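Local coordinates for protein N-acetylmuramoyl-L-alanine amidase (Mycolicibacterium smegmatis, PDB 7AGM) that probably cleaves the amide bond between N-acetylmuramic acid and L-alanine in peptidoglycan, as a zinc-dependent amidase of the Amidase_3 family, at residues Met9-Pro15 / Pro100-Ile106; Phe118-Ser124 / Gly161-Ser166; Leu127-Gln131 / Leu171-Pro177; Gln137-Met142 / Gly211-Phe215. All coordinates share one frame; numbering follows the deposited sequence.

Contact 1 of 4, residues Met9-Pro15 / Pro100-Ile106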
loop_
_atom_site.group_PDB
_atom_site.type_symbol
_atom_site.label_atom_id
_atom_site.label_comp_id
_atom_site.label_asym_id
_atom_site.label_seq_id
_atom_site.Cartn_x
_atom_site.Cartn_y
_atom_site.Cartn_z
ATOM N N MET A 9 11.091 -5.797 -14.739
ATOM C CA MET A 9 10.623 -6.352 -13.480
ATOM C C MET A 9 9.145 -6.028 -13.286
ATOM O O MET A 9 8.591 -5.137 -13.935
ATOM C CB MET A 9 11.491 -5.852 -12.322
ATOM C CG MET A 9 12.947 -6.333 -12.443
ATOM S SD MET A 9 14.026 -5.768 -11.109
ATOM C CE MET A 9 13.724 -6.991 -9.838
ATOM N N ILE A 10 8.499 -6.784 -12.399
ATOM C CA ILE A 10 7.042 -6.803 -12.283
ATOM C C ILE A 10 6.627 -6.290 -10.912
ATOM O O ILE A 10 7.070 -6.820 -9.885
ATOM C CB ILE A 10 6.484 -8.218 -12.511
ATOM C CG1 ILE A 10 6.955 -8.775 -13.856
ATOM C CG2 ILE A 10 4.980 -8.213 -12.402
ATOM C CD1 ILE A 10 6.816 -10.270 -13.946
ATOM N N VAL A 11 5.753 -5.285 -10.894
ATOM C CA VAL A 11 5.207 -4.724 -9.663
ATOM C C VAL A 11 3.690 -4.845 -9.703
ATOM O O VAL A 11 3.048 -4.406 -10.671
ATOM C CB VAL A 11 5.615 -3.248 -9.487
ATOM C CG1 VAL A 11 4.950 -2.641 -8.248
ATOM C CG2 VAL A 11 7.138 -3.110 -9.433
ATOM N N PHE A 12 3.112 -5.428 -8.655
ATOM C CA PHE A 12 1.664 -5.449 -8.475
ATOM C C PHE A 12 1.267 -4.313 -7.541
ATOM O O PHE A 12 1.805 -4.199 -6.429
ATOM C CB PHE A 12 1.210 -6.790 -7.898
ATOM C CG PHE A 12 -0.287 -6.936 -7.813
ATOM C CD1 PHE A 12 -1.028 -7.306 -8.935
ATOM C CD2 PHE A 12 -0.962 -6.711 -6.618
ATOM C CE1 PHE A 12 -2.414 -7.445 -8.859
ATOM C CE2 PHE A 12 -2.337 -6.857 -6.540
ATOM C CZ PHE A 12 -3.069 -7.223 -7.668
ATOM N N LEU A 13 0.338 -3.466 -8.001
ATOM C CA LEU A 13 -0.112 -2.288 -7.269
ATOM C C LEU A 13 -1.539 -2.499 -6.792
ATOM O O LEU A 13 -2.410 -2.890 -7.577
ATOM C CB LEU A 13 -0.043 -1.044 -8.161
ATOM C CG LEU A 13 1.362 -0.643 -8.613
ATOM C CD1 LEU A 13 1.279 0.432 -9.695
ATOM C CD2 LEU A 13 2.200 -0.167 -7.420
ATOM N N ASP A 14 -1.781 -2.223 -5.512
ATOM C CA ASP A 14 -3.085 -2.437 -4.884
ATOM C C ASP A 14 -3.575 -1.156 -4.223
ATOM O O ASP A 14 -3.263 -0.882 -3.054
ATOM C CB ASP A 14 -3.019 -3.583 -3.875
ATOM C CG ASP A 14 -4.279 -3.695 -3.040
ATOM O OD1 ASP A 14 -5.380 -3.489 -3.595
ATOM O OD2 ASP A 14 -4.163 -3.996 -1.829
ATOM N N PRO A 15 -4.368 -0.353 -4.932
ATOM C CA PRO A 15 -5.003 0.805 -4.280
ATOM C C PRO A 15 -6.108 0.326 -3.350
ATOM O O PRO A 15 -7.087 -0.287 -3.786
ATOM C CB PRO A 15 -5.550 1.627 -5.453
ATOM C CG PRO A 15 -5.687 0.656 -6.591
ATOM C CD PRO A 15 -4.724 -0.488 -6.356
ATOM N N PRO A 100 5.207 -11.568 -8.792
ATOM C CA PRO A 100 5.899 -10.304 -9.050
ATOM C C PRO A 100 7.191 -10.192 -8.257
ATOM O O PRO A 100 7.453 -10.941 -7.310
ATOM C CB PRO A 100 4.888 -9.264 -8.555
ATOM C CG PRO A 100 4.185 -9.957 -7.446
ATOM C CD PRO A 100 4.102 -11.405 -7.831
ATOM N N HIS A 101 7.996 -9.205 -8.656
ATOM C CA HIS A 101 9.182 -8.854 -7.888
ATOM C C HIS A 101 8.868 -7.965 -6.692
ATOM O O HIS A 101 9.652 -7.931 -5.737
ATOM C CB HIS A 101 10.208 -8.185 -8.799
ATOM C CG HIS A 101 10.638 -9.058 -9.926
ATOM N ND1 HIS A 101 10.078 -8.986 -11.182
ATOM C CD2 HIS A 101 11.528 -10.077 -9.964
ATOM C CE1 HIS A 101 10.634 -9.900 -11.959
ATOM N NE2 HIS A 101 11.518 -10.573 -11.244
ATOM N N ALA A 102 7.762 -7.228 -6.733
ATOM C CA ALA A 102 7.372 -6.379 -5.619
ATOM C C ALA A 102 5.870 -6.176 -5.663
ATOM O O ALA A 102 5.281 -6.076 -6.744
ATOM C CB ALA A 102 8.064 -5.009 -5.680
ATOM N N ILE A 103 5.264 -6.113 -4.481
ATOM C CA ILE A 103 3.849 -5.809 -4.308
ATOM C C ILE A 103 3.747 -4.612 -3.377
ATOM O O ILE A 103 4.361 -4.604 -2.308
ATOM C CB ILE A 103 3.101 -7.010 -3.704
ATOM C CG1 ILE A 103 3.274 -8.251 -4.589
ATOM C CG2 ILE A 103 1.644 -6.657 -3.442
ATOM C CD1 ILE A 103 2.963 -9.586 -3.849
ATOM N N VAL A 104 2.975 -3.604 -3.770
ATOM C CA VAL A 104 2.730 -2.455 -2.897
ATOM C C VAL A 104 1.232 -2.212 -2.809
ATOM O O VAL A 104 0.579 -1.982 -3.835
ATOM C CB VAL A 104 3.459 -1.177 -3.356
ATOM C CG1 VAL A 104 3.193 -0.035 -2.371
ATOM C CG2 VAL A 104 4.950 -1.426 -3.505
ATOM N N SER A 105 0.697 -2.229 -1.588
ATOM C CA SER A 105 -0.672 -1.820 -1.326
ATOM C C SER A 105 -0.631 -0.415 -0.744
ATOM O O SER A 105 0.204 -0.121 0.113
ATOM C CB SER A 105 -1.332 -2.795 -0.353
ATOM O OG SER A 105 -2.660 -2.407 -0.063
ATOM N N ILE A 106 -1.484 0.467 -1.255
ATOM C CA ILE A 106 -1.454 1.884 -0.906
ATOM C C ILE A 106 -2.737 2.241 -0.171
ATOM O O ILE A 106 -3.842 1.983 -0.674
ATOM C CB ILE A 106 -1.229 2.762 -2.147
ATOM C CG1 ILE A 106 0.143 2.454 -2.759
ATOM C CG2 ILE A 106 -1.321 4.228 -1.773
ATOM C CD1 ILE A 106 0.463 3.261 -4.014
#
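The His101 ring turns its edge to Ile10 N and one face to Met9, where two parallel strands of the central mixed sheet begin to pair. The strands 10-15 and 102-106 run in register from Val11-Ala102 to Pro15-Ile106. At the start, His101 ND1 takes the Ile10 N-H in the plane of the ring, at 3.0 Å. Met9 crosses the imidazole at about a right angle. Its chain bends at the last torsion (chi3 84°), which brings CE over the ring face in an off-centre CH-pi contact, 4.1 Å from the centroid. Ile10 O accepts from two donors, His101 N and Ala102 N. The bonds then follow the parallel ladder, with Phe12 and Asp14 each donating and accepting.

On the face with Phe12 and Asp14, the Phe12 ring meets Ile103 CG2 with its edge, 4.1 Å from CD2. Helix 88-98 covers this ring through Met94 and Ala95. On the other face, Leu13 CD2 reaches back to Val104 CB, and Leu13 also packs on Thr60 of helix 52-69. Asp14 is buried and its carboxylate is gripped at both oxygens. OD1 binds Ser77 and forms a salt bridge with Arg91. Ser105 lies two residues before the zinc ligand His107. Its OG donates to Asp14 OD2 at 2.8 Å, coming from above the carboxylate plane.

Contact 2 of 4, residues Phe118-Ser124 / Gly161-Ser166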
loop_
_atom_site.group_PDB
_atom_site.type_symbol
_atom_site.label_atom_id
_atom_site.label_comp_id
_atom_site.label_asym_id
_atom_site.label_seq_id
_atom_site.Cartn_x
_atom_site.Cartn_y
_atom_site.Cartn_z
ATOM N N PHE A 118 3.573 8.888 7.819
ATOM C CA PHE A 118 3.425 7.596 7.151
ATOM C C PHE A 118 3.839 6.438 8.057
ATOM O O PHE A 118 4.640 6.587 8.987
ATOM C CB PHE A 118 4.267 7.546 5.864
ATOM C CG PHE A 118 5.749 7.395 6.114
ATOM C CD1 PHE A 118 6.317 6.135 6.310
ATOM C CD2 PHE A 118 6.575 8.510 6.174
ATOM C CE1 PHE A 118 7.675 5.998 6.566
ATOM C CE2 PHE A 118 7.939 8.376 6.427
ATOM C CZ PHE A 118 8.487 7.109 6.622
ATOM N N HIS A 119 3.313 5.255 7.751
ATOM C CA HIS A 119 3.909 4.034 8.279
ATOM C C HIS A 119 3.827 2.924 7.241
ATOM O O HIS A 119 2.900 2.875 6.423
ATOM C CB HIS A 119 3.425 3.650 9.706
ATOM C CG HIS A 119 1.961 3.351 9.827
ATOM N ND1 HIS A 119 0.979 4.302 9.634
ATOM C CD2 HIS A 119 1.315 2.218 10.195
ATOM C CE1 HIS A 119 -0.207 3.756 9.840
ATOM N NE2 HIS A 119 -0.031 2.492 10.184
ATOM N N VAL A 120 4.848 2.065 7.254
ATOM C CA VAL A 120 4.998 0.972 6.298
ATOM C C VAL A 120 4.789 -0.329 7.052
ATOM O O VAL A 120 5.543 -0.643 7.984
ATOM C CB VAL A 120 6.365 0.990 5.596
ATOM C CG1 VAL A 120 6.470 -0.178 4.598
ATOM C CG2 VAL A 120 6.591 2.327 4.887
ATOM N N LEU A 121 3.764 -1.078 6.653
ATOM C CA LEU A 121 3.401 -2.335 7.291
ATOM C C LEU A 121 4.014 -3.506 6.538
ATOM O O LEU A 121 4.087 -3.507 5.305
ATOM C CB LEU A 121 1.883 -2.522 7.317
ATOM C CG LEU A 121 1.016 -1.617 8.203
ATOM C CD1 LEU A 121 1.061 -0.136 7.800
ATOM C CD2 LEU A 121 -0.414 -2.138 8.194
ATOM N N TYR A 122 4.428 -4.523 7.290
ATOM C CA TYR A 122 4.924 -5.748 6.684
ATOM C C TYR A 122 4.537 -6.926 7.566
ATOM O O TYR A 122 4.378 -6.787 8.782
ATOM C CB TYR A 122 6.437 -5.692 6.440
ATOM C CG TYR A 122 7.273 -5.487 7.684
ATOM C CD1 TYR A 122 7.469 -4.216 8.217
ATOM C CD2 TYR A 122 7.881 -6.571 8.326
ATOM C CE1 TYR A 122 8.244 -4.035 9.361
ATOM C CE2 TYR A 122 8.654 -6.401 9.452
ATOM C CZ TYR A 122 8.835 -5.137 9.972
ATOM O OH TYR A 122 9.612 -5.012 11.104
ATOM N N SER A 123 4.388 -8.090 6.940
ATOM C CA SER A 123 3.942 -9.279 7.654
ATOM C C SER A 123 4.963 -9.712 8.695
ATOM O O SER A 123 6.138 -9.929 8.387
ATOM C CB SER A 123 3.709 -10.426 6.672
ATOM O OG SER A 123 3.226 -11.562 7.375
ATOM N N SER A 124 4.496 -9.858 9.922
ATOM C CA SER A 124 5.331 -10.336 11.014
ATOM C C SER A 124 4.434 -10.935 12.087
ATOM O O SER A 124 3.420 -10.329 12.447
ATOM C CB SER A 124 6.160 -9.188 11.588
ATOM O OG SER A 124 7.001 -9.650 12.633
ATOM N N GLY A 161 8.281 4.821 11.460
ATOM C CA GLY A 161 7.621 4.591 10.195
ATOM C C GLY A 161 7.547 3.143 9.767
ATOM O O GLY A 161 7.082 2.876 8.656
ATOM N N LEU A 162 8.014 2.203 10.594
ATOM C CA LEU A 162 7.902 0.771 10.343
ATOM C C LEU A 162 6.885 0.170 11.304
ATOM O O LEU A 162 6.810 0.567 12.472
ATOM C CB LEU A 162 9.254 0.074 10.537
ATOM C CG LEU A 162 10.291 0.338 9.446
ATOM C CD1 LEU A 162 11.636 -0.258 9.852
ATOM C CD2 LEU A 162 9.820 -0.228 8.103
ATOM N N ASN A 163 6.116 -0.803 10.825
ATOM C CA ASN A 163 4.979 -1.334 11.579
ATOM C C ASN A 163 4.805 -2.812 11.240
ATOM O O ASN A 163 4.023 -3.183 10.354
ATOM C CB ASN A 163 3.721 -0.524 11.255
ATOM C CG ASN A 163 2.534 -0.846 12.151
ATOM O OD1 ASN A 163 1.388 -0.761 11.705
ATOM N ND2 ASN A 163 2.795 -1.186 13.412
ATOM N N PRO A 164 5.541 -3.696 11.918
ATOM C CA PRO A 164 5.289 -5.134 11.752
ATOM C C PRO A 164 3.881 -5.479 12.208
ATOM O O PRO A 164 3.427 -5.042 13.270
ATOM C CB PRO A 164 6.353 -5.792 12.646
ATOM C CG PRO A 164 6.741 -4.719 13.637
ATOM C CD PRO A 164 6.606 -3.421 12.898
ATOM N N ARG A 165 3.176 -6.264 11.389
ATOM C CA ARG A 165 1.767 -6.544 11.629
ATOM C C ARG A 165 1.429 -7.970 11.236
ATOM O O ARG A 165 1.964 -8.499 10.259
ATOM C CB ARG A 165 0.884 -5.595 10.812
ATOM C CG ARG A 165 0.991 -4.135 11.226
ATOM C CD ARG A 165 0.201 -3.876 12.497
ATOM N NE ARG A 165 -1.227 -3.882 12.224
ATOM C CZ ARG A 165 -1.919 -2.802 11.867
ATOM N NH1 ARG A 165 -1.301 -1.630 11.744
ATOM N NH2 ARG A 165 -3.221 -2.894 11.629
ATOM N N SER A 166 0.517 -8.582 11.997
ATOM C CA SER A 166 0.055 -9.938 11.725
ATOM C C SER A 166 -1.392 -10.000 11.253
ATOM O O SER A 166 -1.866 -11.087 10.897
ATOM C CB SER A 166 0.230 -10.835 12.961
ATOM O OG SER A 166 -0.631 -10.446 14.019
HETATM O O HOH W 1 -2.417 0.939 10.656
#
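Parallel strands 119-123 and 162-165 form one margin of the central sheet, with 162-165 as its outermost strand. Val120 meets Leu162, Leu121 meets Asn163 and Tyr122 meets Pro164. The ladder is uneven: Val120 N binds Gly161 O at 2.8 Å, but the bonds Asn163 N to Val120 O and Tyr122 N to Asn163 O are weak. Firm pairing returns with Arg165 N on Tyr122 O and Ser124 N on Arg165 O.

On the Tyr122 face, the phenol ring lies alongside Pro164. The CG of Tyr122 sits between the backbone N and the carbonyl carbon (chi1 60°), which turns the ring toward the proline. Pro164 CA stands over the ring face in a CH-pi contact, 4.0 Å from the centroid. Pro164 CB also touches Ser124 CB at 3.6 Å.

The Leu121 face is more polar. Arg165 folds back through bends at chi2 and chi3. Its NH1 then donates to Asn163 OD1 at 2.8 Å, in both the guanidinium and the carbonyl plane. Leu121 CD2 rests over one face of the guanidinium, 3.7 Å from NH1. The His119 ring lies beside Asn163, and a water joins its NE2 to Arg165 NH1. Asp167 forms a salt bridge with Arg165 NE. The in-plane bonds to Asn163 OD1 and the water, with this salt bridge, fix how the guanidinium is turned and link it to His119.

Contact 3 of 4, residues Leu127-Gln131 / Leu171-Pro177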
loop_
_atom_site.group_PDB
_atom_site.type_symbol
_atom_site.label_atom_id
_atom_site.label_comp_id
_atom_site.label_asym_id
_atom_site.label_seq_id
_atom_site.Cartn_x
_atom_site.Cartn_y
_atom_site.Cartn_z
ATOM N N LEU A 127 5.550 -15.774 7.472
ATOM C CA LEU A 127 4.955 -17.061 7.144
ATOM C C LEU A 127 5.686 -17.800 6.033
ATOM O O LEU A 127 5.341 -18.955 5.753
ATOM C CB LEU A 127 3.480 -16.881 6.752
ATOM C CG LEU A 127 2.582 -16.379 7.887
ATOM C CD1 LEU A 127 1.218 -15.990 7.339
ATOM C CD2 LEU A 127 2.439 -17.444 8.961
ATOM N N ASN A 128 6.688 -17.179 5.418
ATOM C CA ASN A 128 7.464 -17.783 4.341
ATOM C C ASN A 128 8.745 -16.973 4.163
ATOM O O ASN A 128 8.965 -15.960 4.836
ATOM C CB ASN A 128 6.643 -17.893 3.044
ATOM C CG ASN A 128 6.113 -16.548 2.565
ATOM O OD1 ASN A 128 6.840 -15.558 2.538
ATOM N ND2 ASN A 128 4.836 -16.508 2.200
ATOM N N ALA A 129 9.578 -17.416 3.215
ATOM C CA ALA A 129 10.890 -16.806 3.023
ATOM C C ALA A 129 10.786 -15.384 2.492
ATOM O O ALA A 129 11.597 -14.526 2.856
ATOM C CB ALA A 129 11.742 -17.660 2.084
ATOM N N ALA A 130 9.823 -15.115 1.606
ATOM C CA ALA A 130 9.661 -13.745 1.124
ATOM C C ALA A 130 9.358 -12.806 2.280
ATOM O O ALA A 130 9.920 -11.707 2.363
ATOM C CB ALA A 130 8.541 -13.667 0.087
ATOM N N GLN A 131 8.506 -13.244 3.206
ATOM C CA GLN A 131 8.124 -12.400 4.328
ATOM C C GLN A 131 9.262 -12.223 5.320
ATOM O O GLN A 131 9.366 -11.170 5.957
ATOM C CB GLN A 131 6.899 -12.985 5.029
ATOM C CG GLN A 131 5.663 -12.966 4.136
ATOM C CD GLN A 131 4.426 -13.509 4.819
ATOM O OE1 GLN A 131 4.373 -13.630 6.044
ATOM N NE2 GLN A 131 3.420 -13.848 4.021
ATOM N N LEU A 171 -0.963 -8.936 3.349
ATOM C CA LEU A 171 0.428 -9.188 3.718
ATOM C C LEU A 171 0.640 -10.636 4.143
ATOM O O LEU A 171 1.605 -11.281 3.710
ATOM C CB LEU A 171 0.844 -8.232 4.839
ATOM C CG LEU A 171 0.963 -6.758 4.417
ATOM C CD1 LEU A 171 1.223 -5.896 5.640
ATOM C CD2 LEU A 171 2.044 -6.531 3.375
ATOM N N ASN A 172 -0.265 -11.180 4.959
ATOM C CA ASN A 172 -0.097 -12.556 5.427
ATOM C C ASN A 172 -0.066 -13.534 4.263
ATOM O O ASN A 172 0.652 -14.540 4.301
ATOM C CB ASN A 172 -1.252 -12.945 6.346
ATOM C CG ASN A 172 -1.295 -12.147 7.622
ATOM O OD1 ASN A 172 -0.294 -11.577 8.054
ATOM N ND2 ASN A 172 -2.457 -12.138 8.263
ATOM N N LEU A 173 -0.864 -13.277 3.235
ATOM C CA LEU A 173 -1.045 -14.255 2.171
ATOM C C LEU A 173 -0.052 -14.093 1.027
ATOM O O LEU A 173 0.015 -14.975 0.161
ATOM C CB LEU A 173 -2.485 -14.200 1.643
ATOM C CG LEU A 173 -3.579 -14.639 2.626
ATOM C CD1 LEU A 173 -4.964 -14.185 2.170
ATOM C CD2 LEU A 173 -3.539 -16.155 2.818
ATOM N N ALA A 174 0.721 -13.006 1.008
ATOM C CA ALA A 174 1.671 -12.792 -0.080
ATOM C C ALA A 174 2.809 -13.798 -0.021
ATOM O O ALA A 174 3.346 -14.096 1.051
ATOM C CB ALA A 174 2.248 -11.377 -0.010
ATOM N N GLN A 175 3.199 -14.290 -1.196
ATOM C CA GLN A 175 4.306 -15.227 -1.349
ATOM C C GLN A 175 5.485 -14.606 -2.087
ATOM O O GLN A 175 6.434 -15.318 -2.438
ATOM C CB GLN A 175 3.819 -16.505 -2.039
ATOM C CG GLN A 175 2.666 -17.185 -1.296
ATOM C CD GLN A 175 2.115 -18.380 -2.043
ATOM O OE1 GLN A 175 2.687 -18.820 -3.038
ATOM N NE2 GLN A 175 0.996 -18.912 -1.567
ATOM N N PHE A 176 5.444 -13.294 -2.310
ATOM C CA PHE A 176 6.443 -12.500 -3.007
ATOM C C PHE A 176 6.595 -11.211 -2.220
ATOM O O PHE A 176 5.758 -10.910 -1.367
ATOM C CB PHE A 176 5.973 -12.250 -4.452
ATOM C CG PHE A 176 5.762 -13.531 -5.192
ATOM C CD1 PHE A 176 4.538 -14.186 -5.152
ATOM C CD2 PHE A 176 6.824 -14.143 -5.831
ATOM C CE1 PHE A 176 4.377 -15.418 -5.765
ATOM C CE2 PHE A 176 6.666 -15.377 -6.449
ATOM C CZ PHE A 176 5.445 -16.009 -6.419
ATOM N N PRO A 177 7.670 -10.455 -2.439
ATOM C CA PRO A 177 7.943 -9.301 -1.568
ATOM C C PRO A 177 6.781 -8.315 -1.588
ATOM O O PRO A 177 6.265 -7.964 -2.653
ATOM C CB PRO A 177 9.209 -8.690 -2.178
ATOM C CG PRO A 177 9.883 -9.847 -2.827
ATOM C CD PRO A 177 8.771 -10.692 -3.386
HETATM O O HOH W 2 8.004 -16.944 -0.239
#
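Gln131 reaches across to the end of helix 169-173 with its side-chain amide. NE2 donates to Asn172 O at 2.9 Å and to Ala174 O at 3.0 Å, and both acceptors lie close to the amide plane. The two carbonyls are used differently. Ala174 O receives the proton in its own plane, whereas Asn172 O is met from above. Asn128 ND2 gives Ala174 O a second donor at 3.1 Å, in a nearly straight bond of 169°. At its other end, Asn128 OD1 accepts from Gln131 N as the N-cap of helix 129-132. With chi1 at 57°, the Asn128 amide turns back over its own helix start, where it serves both the cap and the crossing bond. Gln131 OE1 accepts from Leu127 N and also hydrogen-bonds to Ser123. The amide of Gln131 is therefore held at both ends.

Further out, a water bridges Ala130 N and Gln175 O. Ala130 CB packs on that same carbonyl oxygen at 3.7 Å and on the backbone of Phe176. Leu127 CD1 lies against Asn172 O at 3.4 Å and touches Asn172 CB. The amide of Asn172 is taken up by Ser166, Thr31 and Arg33. The contact thus ties the short helix after strand 119-123 to the turn before strand 178-185, with helix 88-98 touching Leu173 and Phe176 from outside the pair.

Contact 4 of 4, residues Gln137-Met142 / Gly211-Phe215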
loop_
_atom_site.group_PDB
_atom_site.type_symbol
_atom_site.label_atom_id
_atom_site.label_comp_id
_atom_site.label_asym_id
_atom_site.label_seq_id
_atom_site.Cartn_x
_atom_site.Cartn_y
_atom_site.Cartn_z
ATOM N N GLN A 137 13.435 -6.145 4.033
ATOM C CA GLN A 137 14.313 -5.202 3.352
ATOM C C GLN A 137 13.509 -4.172 2.565
ATOM O O GLN A 137 13.836 -2.974 2.572
ATOM C CB GLN A 137 15.276 -5.958 2.438
ATOM C CG GLN A 137 16.220 -6.885 3.208
ATOM C CD GLN A 137 16.927 -7.888 2.317
ATOM O OE1 GLN A 137 16.749 -7.890 1.099
ATOM N NE2 GLN A 137 17.731 -8.751 2.924
ATOM N N PHE A 138 12.459 -4.618 1.872
ATOM C CA PHE A 138 11.601 -3.703 1.123
ATOM C C PHE A 138 10.977 -2.671 2.057
ATOM O O PHE A 138 10.974 -1.470 1.755
ATOM C CB PHE A 138 10.517 -4.538 0.438
ATOM C CG PHE A 138 9.720 -3.810 -0.631
ATOM C CD1 PHE A 138 10.059 -2.528 -1.080
ATOM C CD2 PHE A 138 8.609 -4.435 -1.189
ATOM C CE1 PHE A 138 9.296 -1.891 -2.078
ATOM C CE2 PHE A 138 7.839 -3.800 -2.171
ATOM C CZ PHE A 138 8.195 -2.528 -2.616
ATOM N N ALA A 139 10.473 -3.115 3.216
ATOM C CA ALA A 139 9.874 -2.177 4.160
ATOM C C ALA A 139 10.871 -1.095 4.560
ATOM O O ALA A 139 10.522 0.089 4.614
ATOM C CB ALA A 139 9.337 -2.916 5.385
ATOM N N LYS A 140 12.128 -1.480 4.789
ATOM C CA LYS A 140 13.134 -0.507 5.197
ATOM C C LYS A 140 13.462 0.465 4.068
ATOM O O LYS A 140 13.567 1.675 4.300
ATOM C CB LYS A 140 14.389 -1.230 5.687
ATOM C CG LYS A 140 14.151 -2.113 6.904
ATOM C CD LYS A 140 15.440 -2.757 7.394
ATOM C CE LYS A 140 15.192 -3.602 8.633
ATOM N NZ LYS A 140 16.444 -4.208 9.160
ATOM N N VAL A 141 13.628 -0.039 2.839
ATOM C CA VAL A 141 13.907 0.848 1.712
ATOM C C VAL A 141 12.749 1.819 1.504
ATOM O O VAL A 141 12.949 3.024 1.278
ATOM C CB VAL A 141 14.181 0.022 0.440
ATOM C CG1 VAL A 141 14.336 0.940 -0.764
ATOM C CG2 VAL A 141 15.417 -0.877 0.607
ATOM N N MET A 142 11.519 1.311 1.582
ATOM C CA MET A 142 10.347 2.163 1.395
ATOM C C MET A 142 10.261 3.225 2.485
ATOM O O MET A 142 10.052 4.413 2.204
ATOM C CB MET A 142 9.087 1.301 1.386
ATOM C CG MET A 142 7.801 2.100 1.183
ATOM S SD MET A 142 7.666 2.870 -0.444
ATOM C CE MET A 142 7.258 1.447 -1.454
ATOM N N GLY A 211 10.931 4.366 -3.428
ATOM C CA GLY A 211 11.018 3.141 -2.641
ATOM C C GLY A 211 10.978 1.887 -3.498
ATOM O O GLY A 211 11.754 0.948 -3.288
ATOM N N ILE A 212 10.047 1.838 -4.455
ATOM C CA ILE A 212 9.923 0.672 -5.330
ATOM C C ILE A 212 11.179 0.496 -6.170
ATOM O O ILE A 212 11.749 -0.601 -6.240
ATOM C CB ILE A 212 8.663 0.781 -6.209
ATOM C CG1 ILE A 212 7.414 0.771 -5.328
ATOM C CG2 ILE A 212 8.641 -0.346 -7.252
ATOM C CD1 ILE A 212 6.120 1.004 -6.121
ATOM N N ALA A 213 11.625 1.574 -6.825
ATOM C CA ALA A 213 12.790 1.489 -7.701
ATOM C C ALA A 213 14.042 1.117 -6.919
ATOM O O ALA A 213 14.864 0.317 -7.394
ATOM C CB ALA A 213 12.989 2.811 -8.440
ATOM N N GLY A 214 14.203 1.678 -5.718
ATOM C CA GLY A 214 15.355 1.336 -4.899
ATOM C C GLY A 214 15.363 -0.127 -4.502
ATOM O O GLY A 214 16.409 -0.787 -4.540
ATOM N N PHE A 215 14.195 -0.662 -4.138
ATOM C CA PHE A 215 14.116 -2.076 -3.791
ATOM C C PHE A 215 14.364 -2.961 -5.010
ATOM O O PHE A 215 15.119 -3.935 -4.932
ATOM C CB PHE A 215 12.767 -2.408 -3.150
ATOM C CG PHE A 215 12.588 -3.881 -2.871
ATOM C CD1 PHE A 215 13.348 -4.512 -1.895
ATOM C CD2 PHE A 215 11.672 -4.638 -3.595
ATOM C CE1 PHE A 215 13.195 -5.872 -1.635
ATOM C CE2 PHE A 215 11.509 -5.995 -3.336
ATOM C CZ PHE A 215 12.281 -6.613 -2.353
#
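Phe138 and Phe215 form the tight part of this helix pair. Their rings make an offset stack, with centroids 4.2 Å apart and planes at 13°. Phe138 CD1 comes to 3.4 Å from Phe215 CG, and Phe138 CB also sits over the Phe215 face. The two side chains enter at about a right angle to each other, yet the rings end nearly parallel. Both carry CG anti to the backbone N; in Phe138 the small chi2 of 8° completes the turn onto its partner. Phe138 also presents its ring edge to Gly211 O.

Gly211 marks the second close approach. Its CA comes within 4.2 Å of Met142 CA. Met142 bends at chi2 and chi3, so that SD lies 4.0 Å from Gly211 CA and CE reaches Ile212 CG1 at 3.9 Å. The absence of a side chain on Gly211 lets the sulfur occupy this place. Val141 CG1 lies against Gly211 O at 3.6 Å and the backbone of Gly214 and Phe215.

The outer side is looser. Gln137 is exposed and only grazes the Phe215 ring through its backbone. Val141 and Gly214 are partly exposed.

Beneath, Phe138 rests on Ala102, Val104 and Val179, and Met142 on Val120 and Val181. The short helix segments cross at 132°. Helices 134-148 and 198-219 thus pack together over one face of the central sheet, as in the layered alpha/beta fold of Amidase_3 enzymes.

Contacts 1 and 2 belong to the same six-stranded sheet. Contact 1 is buried near its middle; contact 2 is only partly buried and includes an outermost strand. Both use parallel backbone pairing. Contact 1 adds direct side-chain bonds between its strands, whereas in contact 2 the polar side chains are joined within 161-166 and through a water. Contact 4 is also buried, yet held by ring stacking and apolar packing. Its Phe215 packs on His101 O of contact 1, and its Ala139 on Tyr122 of contact 2. Contact 3 lies farther from the centre and relies on side-chain amides. It is hydrogen-bonded to contact 2, and to contact 1 through Ile103 N and Pro177 O.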